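Local coordinates for cell surface protein (Faecalibacterium prausnitzii A2-165, PDB 4GT6) that is of unknown function but, as an extracellular leucine-rich repeat protein of the BspA type, probably binds other proteins, at residues Y29-I38 with F59-Q70. Sequence-based numbering, arbitrary orientation.
Sequences YTGNEHRITI and FCNYKYVLTSVQ. With EDO (1,2-ethanediol), chain N.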
ATOM      1  N   TYR A  29      -8.243  -9.233  28.871  1.00 15.94           N
ATOM      2  CA  TYR A  29      -7.605 -10.496  29.202  1.00 16.36           C
ATOM      3  C   TYR A  29      -6.578 -10.171  30.286  1.00 20.73           C
ATOM      4  O   TYR A  29      -5.734  -9.296  30.066  1.00 18.10           O
ATOM      5  CB  TYR A  29      -6.970 -11.160  27.986  1.00 16.67           C
ATOM      6  CG  TYR A  29      -6.097 -12.332  28.373  1.00 15.96           C
ATOM      7  CD1 TYR A  29      -6.659 -13.525  28.833  1.00 17.60           C
ATOM      8  CD2 TYR A  29      -4.711 -12.250  28.294  1.00 16.34           C
ATOM      9  CE1 TYR A  29      -5.862 -14.627  29.140  1.00 18.78           C
ATOM     10  CE2 TYR A  29      -3.902 -13.342  28.609  1.00 16.61           C
ATOM     11  CZ  TYR A  29      -4.484 -14.530  29.015  1.00 20.13           C
ATOM     12  OH  TYR A  29      -3.693 -15.610  29.290  1.00 19.10           O
ATOM     13  N   THR A  30      -6.650 -10.855  31.440  1.00 17.75           N
ATOM     14  CA  THR A  30      -5.772 -10.523  32.581  1.00 19.03           C
ATOM     15  C   THR A  30      -4.713 -11.599  32.859  1.00 21.66           C
ATOM     16  O   THR A  30      -3.992 -11.506  33.865  1.00 21.47           O
ATOM     17  CB  THR A  30      -6.637 -10.295  33.833  1.00 22.68           C
ATOM     18  OG1 THR A  30      -7.281 -11.526  34.176  1.00 19.95           O
ATOM     19  CG2 THR A  30      -7.656  -9.179  33.642  1.00 20.75           C
ATOM     20  N   GLY A  31      -4.597 -12.584  31.970  1.00 18.21           N
ATOM     21  CA  GLY A  31      -3.594 -13.637  32.132  1.00 18.20           C
ATOM     22  C   GLY A  31      -2.255 -13.303  31.482  1.00 20.58           C
ATOM     23  O   GLY A  31      -1.997 -12.157  31.106  1.00 20.19           O
ATOM     24  N   ASN A  32      -1.401 -14.306  31.331  1.00 16.91           N
ATOM     25  CA  ASN A  32      -0.076 -14.123  30.736  1.00 16.90           C
ATOM     26  C   ASN A  32       0.328 -15.365  29.912  1.00 19.85           C
ATOM     27  O   ASN A  32       1.513 -15.641  29.757  1.00 20.32           O
ATOM     28  CB  ASN A  32       0.991 -13.808  31.817  1.00 19.24           C
ATOM     29  CG  ASN A  32       1.116 -14.862  32.889  1.00 27.44           C
ATOM     30  OD1 ASN A  32       0.789 -16.032  32.687  1.00 19.58           O
ATOM     31  ND2 ASN A  32       1.577 -14.454  34.063  1.00 24.27           N
ATOM     32  N   GLU A  33      -0.642 -16.077  29.352  1.00 16.32           N
ATOM     33  CA  GLU A  33      -0.358 -17.263  28.521  1.00 16.13           C
ATOM     34  C   GLU A  33       0.307 -16.883  27.199  1.00 18.59           C
ATOM     35  O   GLU A  33       0.127 -15.758  26.719  1.00 16.52           O
ATOM     36  CB  GLU A  33      -1.672 -18.011  28.203  1.00 17.05           C
ATOM     37  CG  GLU A  33      -2.421 -18.492  29.437  1.00 22.29           C
ATOM     38  CD  GLU A  33      -3.849 -18.890  29.115  1.00 32.11           C
ATOM     39  OE1 GLU A  33      -4.719 -17.995  28.986  1.00 23.46           O
ATOM     40  OE2 GLU A  33      -4.079 -20.103  28.923  1.00 23.45           O
ATOM     41  N   HIS A  34       1.044 -17.833  26.604  1.00 16.76           N
ATOM     42  CA  HIS A  34       1.675 -17.688  25.294  1.00 17.09           C
ATOM     43  C   HIS A  34       0.858 -18.441  24.233  1.00 18.66           C
ATOM     44  O   HIS A  34       1.065 -18.225  23.037  1.00 17.11           O
ATOM     45  CB  HIS A  34       3.153 -18.135  25.304  1.00 18.40           C
ATOM     46  CG  HIS A  34       3.345 -19.583  25.626  1.00 22.78           C
ATOM     47  ND1 HIS A  34       3.429 -20.032  26.936  1.00 26.34           N
ATOM     48  CD2 HIS A  34       3.485 -20.635  24.791  1.00 24.60           C
ATOM     49  CE1 HIS A  34       3.580 -21.347  26.851  1.00 25.79           C
ATOM     50  NE2 HIS A  34       3.636 -21.749  25.579  1.00 25.45           N
ATOM     51  N   ARG A  35      -0.052 -19.329  24.673  1.00 16.77           N
ATOM     52  CA  ARG A  35      -1.021 -20.039  23.814  1.00 16.32           C
ATOM     53  C   ARG A  35      -2.401 -19.672  24.333  1.00 19.99           C
ATOM     54  O   ARG A  35      -2.786 -20.089  25.432  1.00 19.55           O
ATOM     55  CB  ARG A  35      -0.833 -21.568  23.824  1.00 20.70           C
ATOM     56  CG  ARG A  35       0.559 -22.049  23.467  1.00 24.97           C
ATOM     57  CD  ARG A  35       0.564 -23.560  23.183  1.00 35.75           C
ATOM     58  NE  ARG A  35      -0.159 -23.876  21.940  1.00 59.11           N
ATOM     59  CZ  ARG A  35       0.322 -23.694  20.709  1.00 72.65           C
ATOM     60  NH1 ARG A  35       1.541 -23.201  20.529  1.00 61.06           N
ATOM     61  NH2 ARG A  35      -0.422 -23.982  19.649  1.00 54.98           N
ATOM     62  N   ILE A  36      -3.103 -18.833  23.587  1.00 15.11           N
ATOM     63  CA  ILE A  36      -4.390 -18.285  24.018  1.00 14.79           C
ATOM     64  C   ILE A  36      -5.538 -19.112  23.456  1.00 19.19           C
ATOM     65  O   ILE A  36      -5.522 -19.493  22.287  1.00 19.11           O
ATOM     66  CB  ILE A  36      -4.486 -16.789  23.595  1.00 17.48           C
ATOM     67  CG1 ILE A  36      -3.532 -15.903  24.444  1.00 18.30           C
ATOM     68  CG2 ILE A  36      -5.944 -16.232  23.616  1.00 18.30           C
ATOM     69  CD1 ILE A  36      -3.993 -15.652  25.876  1.00 24.47           C
ATOM     70  N   THR A  37      -6.521 -19.377  24.312  1.00 17.68           N
ATOM     71  CA  THR A  37      -7.761 -20.036  23.942  1.00 18.20           C
ATOM     72  C   THR A  37      -8.897 -19.109  24.360  1.00 21.26           C
ATOM     73  O   THR A  37      -9.186 -18.986  25.557  1.00 19.62           O
ATOM     74  CB  THR A  37      -7.890 -21.428  24.588  1.00 26.60           C
ATOM     75  OG1 THR A  37      -6.783 -22.210  24.180  1.00 26.85           O
ATOM     76  CG2 THR A  37      -9.199 -22.124  24.194  1.00 25.91           C
ATOM     77  N   ILE A  38      -9.535 -18.463  23.378  1.00 17.58           N
ATOM     78  CA  ILE A  38     -10.653 -17.565  23.665  1.00 15.36           C
ATOM     79  C   ILE A  38     -11.836 -18.434  24.089  1.00 18.02           C
ATOM     80  O   ILE A  38     -12.109 -19.418  23.415  1.00 17.55           O
ATOM     81  CB  ILE A  38     -10.991 -16.671  22.428  1.00 17.16           C
ATOM     82  CG1 ILE A  38      -9.774 -15.783  21.965  1.00 17.72           C
ATOM     83  CG2 ILE A  38     -12.282 -15.855  22.669  1.00 16.74           C
ATOM     84  CD1 ILE A  38      -9.314 -14.715  22.958  1.00 21.64           C
ATOM     85  N   PHE A  59      -5.780  -7.787  22.967  1.00 12.22           N
ATOM     86  CA  PHE A  59      -4.355  -8.189  23.005  1.00 12.56           C
ATOM     87  C   PHE A  59      -3.451  -7.137  22.347  1.00 14.80           C
ATOM     88  O   PHE A  59      -2.320  -7.440  21.933  1.00 14.18           O
ATOM     89  CB  PHE A  59      -4.161  -9.554  22.328  1.00 13.98           C
ATOM     90  CG  PHE A  59      -4.904 -10.626  23.071  1.00 15.99           C
ATOM     91  CD1 PHE A  59      -4.317 -11.281  24.149  1.00 18.87           C
ATOM     92  CD2 PHE A  59      -6.186 -10.996  22.688  1.00 18.25           C
ATOM     93  CE1 PHE A  59      -5.025 -12.256  24.859  1.00 20.18           C
ATOM     94  CE2 PHE A  59      -6.886 -11.978  23.401  1.00 21.46           C
ATOM     95  CZ  PHE A  59      -6.303 -12.580  24.487  1.00 18.93           C
ATOM     96  N   CYS A  60      -3.931  -5.894  22.297  1.00 12.10           N
ATOM     97  CA  CYS A  60      -3.186  -4.778  21.726  1.00 12.43           C
ATOM     98  C   CYS A  60      -1.916  -4.529  22.551  1.00 14.78           C
ATOM     99  O   CYS A  60      -2.001  -4.356  23.777  1.00 14.77           O
ATOM    100  CB  CYS A  60      -4.053  -3.526  21.674  1.00 13.77           C
ATOM    101  SG  CYS A  60      -3.220  -2.098  20.934  1.00 18.64           S
ATOM    102  N   ASN A  61      -0.734  -4.568  21.898  1.00 12.01           N
ATOM    103  CA  ASN A  61       0.554  -4.376  22.590  1.00 12.03           C
ATOM    104  C   ASN A  61       0.729  -5.375  23.755  1.00 17.35           C
ATOM    105  O   ASN A  61       1.321  -5.028  24.769  1.00 17.62           O
ATOM    106  CB  ASN A  61       0.708  -2.930  23.109  1.00 15.87           C
ATOM    107  CG  ASN A  61       0.850  -1.930  22.007  1.00 27.18           C
ATOM    108  OD1 ASN A  61       1.645  -2.125  21.089  1.00 21.27           O
ATOM    109  ND2 ASN A  61       0.041  -0.860  22.041  1.00 22.34           N
ATOM    110  N   TYR A  62       0.226  -6.609  23.594  1.00 14.41           N
ATOM    111  CA  TYR A  62       0.304  -7.664  24.632  1.00 13.53           C
ATOM    112  C   TYR A  62       1.748  -7.755  25.079  1.00 16.40           C
ATOM    113  O   TYR A  62       2.620  -7.915  24.235  1.00 17.57           O
ATOM    114  CB  TYR A  62      -0.202  -8.981  24.035  1.00 14.49           C
ATOM    115  CG  TYR A  62      -0.274 -10.130  25.019  1.00 14.40           C
ATOM    116  CD1 TYR A  62      -1.151 -10.092  26.103  1.00 14.81           C
ATOM    117  CD2 TYR A  62       0.444 -11.302  24.799  1.00 14.23           C
ATOM    118  CE1 TYR A  62      -1.276 -11.177  26.975  1.00 15.43           C
ATOM    119  CE2 TYR A  62       0.331 -12.395  25.657  1.00 14.07           C
ATOM    120  CZ  TYR A  62      -0.539 -12.333  26.740  1.00 18.43           C
ATOM    121  OH  TYR A  62      -0.639 -13.401  27.592  1.00 15.39           O
ATOM    122  N   LYS A  63       2.024  -7.556  26.373  1.00 16.26           N
ATOM    123  CA  LYS A  63       3.415  -7.442  26.826  1.00 16.36           C
ATOM    124  C   LYS A  63       4.135  -8.793  27.018  1.00 18.87           C
ATOM    125  O   LYS A  63       5.362  -8.808  27.131  1.00 19.80           O
ATOM    126  CB  LYS A  63       3.480  -6.611  28.125  1.00 20.13           C
ATOM    127  CG  LYS A  63       2.847  -7.266  29.345  1.00 32.70           C
ATOM    128  CD  LYS A  63       2.940  -6.355  30.578  1.00 41.80           C
ATOM    129  CE  LYS A  63       3.976  -6.825  31.567  1.00 61.17           C
ATOM    130  NZ  LYS A  63       3.630  -6.414  32.956  1.00 75.92           N
ATOM    131  N   TYR A  64       3.395  -9.893  27.065  1.00 14.56           N
ATOM    132  CA  TYR A  64       3.973 -11.215  27.289  1.00 14.10           C
ATOM    133  C   TYR A  64       4.244 -11.944  25.978  1.00 16.35           C
ATOM    134  O   TYR A  64       3.773 -11.523  24.924  1.00 14.87           O
ATOM    135  CB  TYR A  64       3.024 -12.051  28.157  1.00 16.25           C
ATOM    136  CG  TYR A  64       2.648 -11.358  29.446  1.00 18.72           C
ATOM    137  CD1 TYR A  64       3.581 -11.181  30.466  1.00 20.67           C
ATOM    138  CD2 TYR A  64       1.371 -10.844  29.633  1.00 20.09           C
ATOM    139  CE1 TYR A  64       3.240 -10.538  31.655  1.00 22.80           C
ATOM    140  CE2 TYR A  64       1.018 -10.196  30.813  1.00 21.99           C
ATOM    141  CZ  TYR A  64       1.958 -10.034  31.816  1.00 27.53           C
ATOM    142  OH  TYR A  64       1.596  -9.414  32.988  1.00 28.55           O
ATOM    143  N   VAL A  65       4.985 -13.062  26.046  1.00 14.26           N
ATOM    144  CA  VAL A  65       5.237 -13.864  24.848  1.00 14.12           C
ATOM    145  C   VAL A  65       3.898 -14.403  24.344  1.00 15.79           C
ATOM    146  O   VAL A  65       3.081 -14.849  25.151  1.00 15.84           O
ATOM    147  CB  VAL A  65       6.249 -15.014  25.115  1.00 18.50           C
ATOM    148  CG1 VAL A  65       6.386 -15.918  23.878  1.00 17.92           C
ATOM    149  CG2 VAL A  65       7.616 -14.453  25.532  1.00 18.44           C
ATOM    150  N   LEU A  66       3.673 -14.359  23.020  1.00 13.86           N
ATOM    151  CA  LEU A  66       2.421 -14.869  22.441  1.00 13.69           C
ATOM    152  C   LEU A  66       2.718 -15.520  21.114  1.00 16.05           C
ATOM    153  O   LEU A  66       3.208 -14.843  20.202  1.00 15.90           O
ATOM    154  CB  LEU A  66       1.367 -13.763  22.272  1.00 12.57           C
ATOM    155  CG  LEU A  66       0.038 -14.222  21.647  1.00 15.32           C
ATOM    156  CD1 LEU A  66      -0.701 -15.238  22.543  1.00 15.09           C
ATOM    157  CD2 LEU A  66      -0.876 -13.014  21.330  1.00 17.84           C
ATOM    158  N   THR A  67       2.436 -16.830  21.013  1.00 14.38           N
ATOM    159  CA  THR A  67       2.765 -17.588  19.801  0.67 13.88           C
ATOM    160  C   THR A  67       1.515 -18.031  19.018  1.00 15.12           C
ATOM    161  O   THR A  67       1.593 -18.197  17.798  1.00 12.99           O
ATOM    162  CB  THR A  67       3.693 -18.797  20.172  0.67 15.84           C
ATOM    163  OG1 THR A  67       4.392 -19.227  19.013  0.67 12.92           O
ATOM    164  CG2 THR A  67       2.959 -19.970  20.831  0.67 16.28           C
ATOM    165  N   SER A  68       0.402 -18.277  19.707  1.00 13.02           N
ATOM    166  CA  SER A  68      -0.789 -18.771  19.021  1.00 13.12           C
ATOM    167  C   SER A  68      -2.060 -18.356  19.724  1.00 16.30           C
ATOM    168  O   SER A  68      -2.067 -18.114  20.931  1.00 14.65           O
ATOM    169  CB  SER A  68      -0.745 -20.302  18.927  1.00 15.69           C
ATOM    170  OG  SER A  68      -0.885 -20.891  20.209  1.00 20.80           O
ATOM    171  N   VAL A  69      -3.131 -18.236  18.932  1.00 13.91           N
ATOM    172  CA  VAL A  69      -4.457 -17.876  19.409  1.00 13.35           C
ATOM    173  C   VAL A  69      -5.469 -18.819  18.770  1.00 16.93           C
ATOM    174  O   VAL A  69      -5.458 -19.029  17.557  1.00 17.26           O
ATOM    175  CB  VAL A  69      -4.776 -16.386  19.066  1.00 16.75           C
ATOM    176  CG1 VAL A  69      -6.251 -16.063  19.333  1.00 17.25           C
ATOM    177  CG2 VAL A  69      -3.864 -15.426  19.826  1.00 15.40           C
ATOM    178  N   GLN A  70      -6.339 -19.380  19.588  1.00 14.60           N
ATOM    179  CA  GLN A  70      -7.422 -20.210  19.124  1.00 15.53           C
ATOM    180  C   GLN A  70      -8.702 -19.473  19.435  1.00 17.73           C
ATOM    181  O   GLN A  70      -8.884 -19.000  20.570  1.00 16.46           O
ATOM    182  CB  GLN A  70      -7.374 -21.576  19.811  1.00 18.18           C
ATOM    183  CG  GLN A  70      -8.521 -22.451  19.418  1.00 28.15           C
ATOM    184  CD  GLN A  70      -8.494 -23.693  20.245  1.00 46.82           C
ATOM    185  OE1 GLN A  70      -9.187 -23.816  21.263  1.00 43.45           O
ATOM    186  NE2 GLN A  70      -7.698 -24.632  19.810  1.00 27.35           N
TER
HETATM  187  C1  EDO N 912      -3.377  -7.487  27.544  1.00 65.90           C
HETATM  188  O1  EDO N 912      -4.100  -8.614  27.074  1.00 65.81           O
HETATM  189  C2  EDO N 912      -2.750  -6.723  26.351  1.00 64.82           C
HETATM  190  O2  EDO N 912      -3.700  -5.908  25.708  1.00 66.36           O
HETATM  191  O   HOH W   1       1.514 -11.717  34.718  1.00 37.31           O
HETATM  192  O   HOH W   2      -3.561 -21.184  21.034  1.00 19.86           O
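Ile36 and Phe59 meet in the interior at the N-terminal end of a leucine-rich repeat solenoid of the BspA type, where strand 35-37 is the outermost strand of a parallel three-stranded sheet and lies beside strand 68-70. The two side chains point at one another: Ile36 CD1 stops 3.7 Å from Phe59 CE1, and its CG2 branch reaches CZ. On the Leu66 side the fit is tighter than usual, with Ile36 CG1 at 3.5 Å from Leu66 CD1. Ile38 adds its CD1 methyl at the edge of the Phe59 ring, near CE2. Phe59 is pitched into this cluster by a chi1 of -63°, which sets CG anti to its carbonyl carbon, and its ring also meets Phe83 of the next coil. Tyr29 shares the CE1 and CZ end of that ring with Ile36, its own ring turned 39° from it; Tyr29 CD2 lies 3.4 Å from Phe59 CE1. The Tyr29 hydroxyl donates to Glu33 OE1 and accepts from Glu33 N, fastening the loop that leads from strand 24-29 to strand 35-37. A leucine in place of Tyr29 would probably leave Glu33 OE1 and the Glu33 amide without this shared partner and thin the packing against Phe59 CE1. Tyr62 approaches the same loop from across the contact and donates its OH to Glu33 O at 2.6 Å, in the carbonyl plane and on a lone pair. Farther along, Gln70 takes up the ladder: its N gives a bond to Ile36 O, and its O accepts from Ile38 N. On the sheet face away from Ile36, the Gln70 side chain runs out extended beside Thr37, bringing OE1 to 3.4 Å from Thr37 CG2.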